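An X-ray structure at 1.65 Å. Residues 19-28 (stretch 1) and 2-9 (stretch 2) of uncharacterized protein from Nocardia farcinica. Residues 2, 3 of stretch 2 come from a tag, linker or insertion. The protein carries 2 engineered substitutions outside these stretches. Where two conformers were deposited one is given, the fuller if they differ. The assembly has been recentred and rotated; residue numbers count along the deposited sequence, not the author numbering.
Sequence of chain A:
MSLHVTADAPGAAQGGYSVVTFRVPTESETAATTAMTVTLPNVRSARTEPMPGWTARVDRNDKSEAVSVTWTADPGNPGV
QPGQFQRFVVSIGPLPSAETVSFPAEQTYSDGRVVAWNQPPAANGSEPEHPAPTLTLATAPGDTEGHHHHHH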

# COMPACT_ATOMS: atom_id res chain seq x y z
N VAL A 19 5.36 -7.48 -22.08
CA VAL A 19 5.30 -8.06 -20.73
C VAL A 19 6.39 -7.34 -19.93
O VAL A 19 7.58 -7.50 -20.21
CB VAL A 19 5.62 -9.58 -20.75
CG1 VAL A 19 5.69 -10.14 -19.34
CG2 VAL A 19 4.57 -10.35 -21.57
N VAL A 20 5.98 -6.56 -18.92
CA VAL A 20 6.92 -5.78 -18.10
C VAL A 20 7.11 -6.46 -16.77
O VAL A 20 6.13 -6.79 -16.10
CB VAL A 20 6.38 -4.35 -17.86
CG1 VAL A 20 7.35 -3.50 -17.00
CG2 VAL A 20 6.17 -3.68 -19.20
N THR A 21 8.37 -6.69 -16.40
CA THR A 21 8.68 -7.38 -15.17
C THR A 21 9.29 -6.38 -14.22
O THR A 21 10.29 -5.74 -14.56
CB THR A 21 9.70 -8.50 -15.42
OG1 THR A 21 9.10 -9.57 -16.17
CG2 THR A 21 10.25 -9.04 -14.08
N PHE A 22 8.70 -6.22 -13.03
CA PHE A 22 9.24 -5.33 -11.98
C PHE A 22 9.93 -6.20 -10.96
O PHE A 22 9.29 -7.07 -10.37
CB PHE A 22 8.13 -4.51 -11.32
CG PHE A 22 7.47 -3.57 -12.26
CD1 PHE A 22 8.07 -2.35 -12.56
CD2 PHE A 22 6.28 -3.90 -12.88
CE1 PHE A 22 7.47 -1.48 -13.47
CE2 PHE A 22 5.67 -3.03 -13.80
CZ PHE A 22 6.27 -1.83 -14.10
N ARG A 23 11.24 -6.01 -10.78
CA ARG A 23 11.97 -6.82 -9.82
C ARG A 23 12.22 -5.93 -8.62
O ARG A 23 12.86 -4.88 -8.74
CB ARG A 23 13.29 -7.31 -10.40
CG ARG A 23 14.01 -8.29 -9.50
CD ARG A 23 15.22 -8.90 -10.21
NE ARG A 23 15.73 -10.03 -9.45
CZ ARG A 23 16.89 -10.03 -8.80
NH1 ARG A 23 17.66 -8.95 -8.85
NH2 ARG A 23 17.27 -11.10 -8.12
N VAL A 24 11.70 -6.36 -7.48
CA VAL A 24 11.67 -5.55 -6.28
C VAL A 24 12.51 -6.13 -5.14
O VAL A 24 12.28 -7.27 -4.73
CB VAL A 24 10.23 -5.49 -5.77
CG1 VAL A 24 10.13 -4.66 -4.46
CG2 VAL A 24 9.31 -4.95 -6.90
N PRO A 25 13.45 -5.33 -4.61
CA PRO A 25 14.30 -5.83 -3.52
C PRO A 25 13.66 -5.56 -2.18
O PRO A 25 13.10 -4.50 -1.99
CB PRO A 25 15.52 -4.93 -3.60
CG PRO A 25 14.94 -3.58 -4.05
CD PRO A 25 13.86 -3.98 -5.05
N THR A 26 13.79 -6.49 -1.23
CA THR A 26 13.38 -6.21 0.13
C THR A 26 14.54 -5.57 0.88
O THR A 26 15.51 -6.24 1.22
CB THR A 26 12.85 -7.50 0.81
OG1 THR A 26 11.63 -7.88 0.16
CG2 THR A 26 12.53 -7.25 2.27
N GLU A 27 14.44 -4.26 1.11
CA GLU A 27 15.54 -3.48 1.69
C GLU A 27 15.31 -3.20 3.16
O GLU A 27 15.27 -2.05 3.60
CB GLU A 27 15.78 -2.22 0.86
CG GLU A 27 16.36 -2.64 -0.48
CD GLU A 27 16.71 -1.50 -1.44
OE1 GLU A 27 17.38 -1.82 -2.45
OE2 GLU A 27 16.33 -0.32 -1.22
N SER A 28 15.13 -4.27 3.91
CA SER A 28 15.03 -4.21 5.34
C SER A 28 15.77 -5.42 5.84
O SER A 28 15.86 -6.44 5.15
CB SER A 28 13.56 -4.31 5.78
OG SER A 28 13.50 -4.49 7.18
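Stretch 2, residues 2-9: SLHVTADA

Stretch 2 lies alongside stretch 1 as an antiparallel neighbour. Residues 6-8 form a short strand, and the rest of stretch 2 is loop or turn. It pairs with strand 19-25, which begins earlier in the chain. The two strand axes approach to 4.7 Å, and their N-to-C directions differ by 157°. The contact buries 587 Å², both sides summed.

The strands run antiparallel, so the numbering rises on one as it falls on the other. Val20 faces Ala9, Thr21 faces Asp8, Phe22 faces Ala7, Arg23 faces Thr6 and Val24 faces Val5. The CA atoms of Phe22 and Ala7 are 4.7 Å apart.

Four backbone hydrogen bonds hold the strands together. Thr6 N donates to Arg23 O at 3.0 Å, and Arg23 N donates back to Thr6 O at 3.0 Å. Asp8 N donates to Thr21 O at 2.9 Å, and Thr21 N returns the bond to Asp8 O at 2.9 Å. These are two hydrogen-bonded pairs, with the non-hydrogen-bonded pair Phe22-Ala7 between them. CA-H...O contacts supplement them: Phe22 CA lies 3.2 Å from Thr6 O, and Ala7 CA lies 3.4 Å from Thr21 O. Beyond the strand, Val5 CA is 3.4 Å from Arg23 O.

Side chains alternate between the faces of the sheet. Thr21, Arg23, Thr6 and Asp8 share one face; Phe22 and Ala7 share the other. On the first face, Arg23 CB is 3.5 Å from Thr6 OG1. The Arg23 side chain is extended, with chi1 to chi3 all t.

Apolar side chains meet on the face of Phe22 and Ala7 and beyond the paired residues. Phe22 CE1 meets Ala7 CB at 3.9 Å, with the methyl oblique to the ring. Val20 CG2 is 4.0 Å from Ala9 CB. Val5 CG2 lies 4.2 Å from Val24 CG1 and 4.0 Å from Pro25 CD. Val5, just before strand 6-8, thus touches both Val24 and Pro25.

Three waters link the stretches. Water 1 lies 2.7 Å from His4 O and 3.0 Å from Arg23 O and bridges the two carbonyls; it has more acceptors in reach than protons. Water 2 donates to Thr21 O at 2.9 Å and bonds Thr6 OG1 at 2.8 Å. Water 3 donates to Val19 O at 2.7 Å, bonds Thr21 OG1 at 2.7 Å and makes a weak bond to Asp8 O at 3.3 Å.

Ser2 and Leu3 come from the tag. His4 N donates to Ser2 OG at 2.9 Å, a bond within stretch 2. Glu27 OE1 is modelled 2.4 Å from Leu3 O, too close to interpret.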

# COMPACT_ATOMS: atom_id res chain seq x y z
N SER A 2 20.11 -5.16 -8.05
CA SER A 2 20.00 -3.68 -7.97
C SER A 2 19.42 -3.35 -6.63
O SER A 2 18.60 -4.10 -6.12
CB SER A 2 19.08 -3.15 -9.07
OG SER A 2 18.83 -1.76 -8.89
N LEU A 3 19.87 -2.24 -6.03
CA LEU A 3 19.27 -1.77 -4.78
C LEU A 3 18.03 -0.97 -5.12
O LEU A 3 17.44 -0.32 -4.27
CB LEU A 3 20.22 -0.85 -4.01
CG LEU A 3 21.59 -1.39 -3.70
CD1 LEU A 3 22.10 -0.75 -2.41
CD2 LEU A 3 21.51 -2.90 -3.57
N HIS A 4 17.67 -0.99 -6.40
CA HIS A 4 16.50 -0.28 -6.86
C HIS A 4 15.47 -1.27 -7.41
O HIS A 4 15.81 -2.39 -7.77
CB HIS A 4 16.88 0.70 -7.96
CG HIS A 4 17.75 1.83 -7.49
ND1 HIS A 4 18.46 2.63 -8.37
CD2 HIS A 4 18.02 2.31 -6.25
CE1 HIS A 4 19.12 3.55 -7.69
NE2 HIS A 4 18.87 3.38 -6.40
N VAL A 5 14.21 -0.84 -7.47
CA VAL A 5 13.20 -1.57 -8.25
C VAL A 5 13.56 -1.42 -9.70
O VAL A 5 13.79 -0.30 -10.19
CB VAL A 5 11.78 -1.02 -8.02
CG1 VAL A 5 10.83 -1.66 -9.03
CG2 VAL A 5 11.36 -1.29 -6.59
N THR A 6 13.61 -2.51 -10.44
CA THR A 6 13.91 -2.38 -11.85
C THR A 6 12.71 -2.77 -12.69
O THR A 6 11.83 -3.49 -12.22
CB THR A 6 15.11 -3.21 -12.26
OG1 THR A 6 14.86 -4.62 -12.02
CG2 THR A 6 16.33 -2.76 -11.47
N ALA A 7 12.69 -2.27 -13.93
CA ALA A 7 11.66 -2.62 -14.89
C ALA A 7 12.38 -3.24 -16.07
O ALA A 7 13.41 -2.73 -16.52
CB ALA A 7 10.88 -1.39 -15.34
N ASP A 8 11.89 -4.37 -16.54
CA ASP A 8 12.50 -5.02 -17.69
C ASP A 8 11.43 -5.42 -18.69
O ASP A 8 10.39 -5.97 -18.32
CB ASP A 8 13.29 -6.25 -17.26
CG ASP A 8 14.36 -6.64 -18.27
OD1 ASP A 8 15.40 -5.93 -18.34
OD2 ASP A 8 14.18 -7.65 -18.98
N ALA A 9 11.70 -5.15 -19.96
CA ALA A 9 10.79 -5.47 -21.03
C ALA A 9 11.58 -5.33 -22.34
O ALA A 9 11.56 -4.29 -22.99
CB ALA A 9 9.63 -4.52 -21.02
O HOH W 1 15.68 -5.11 -7.77
O HOH W 2 13.02 -6.00 -13.53
O HOH W 3 9.23 -9.03 -18.81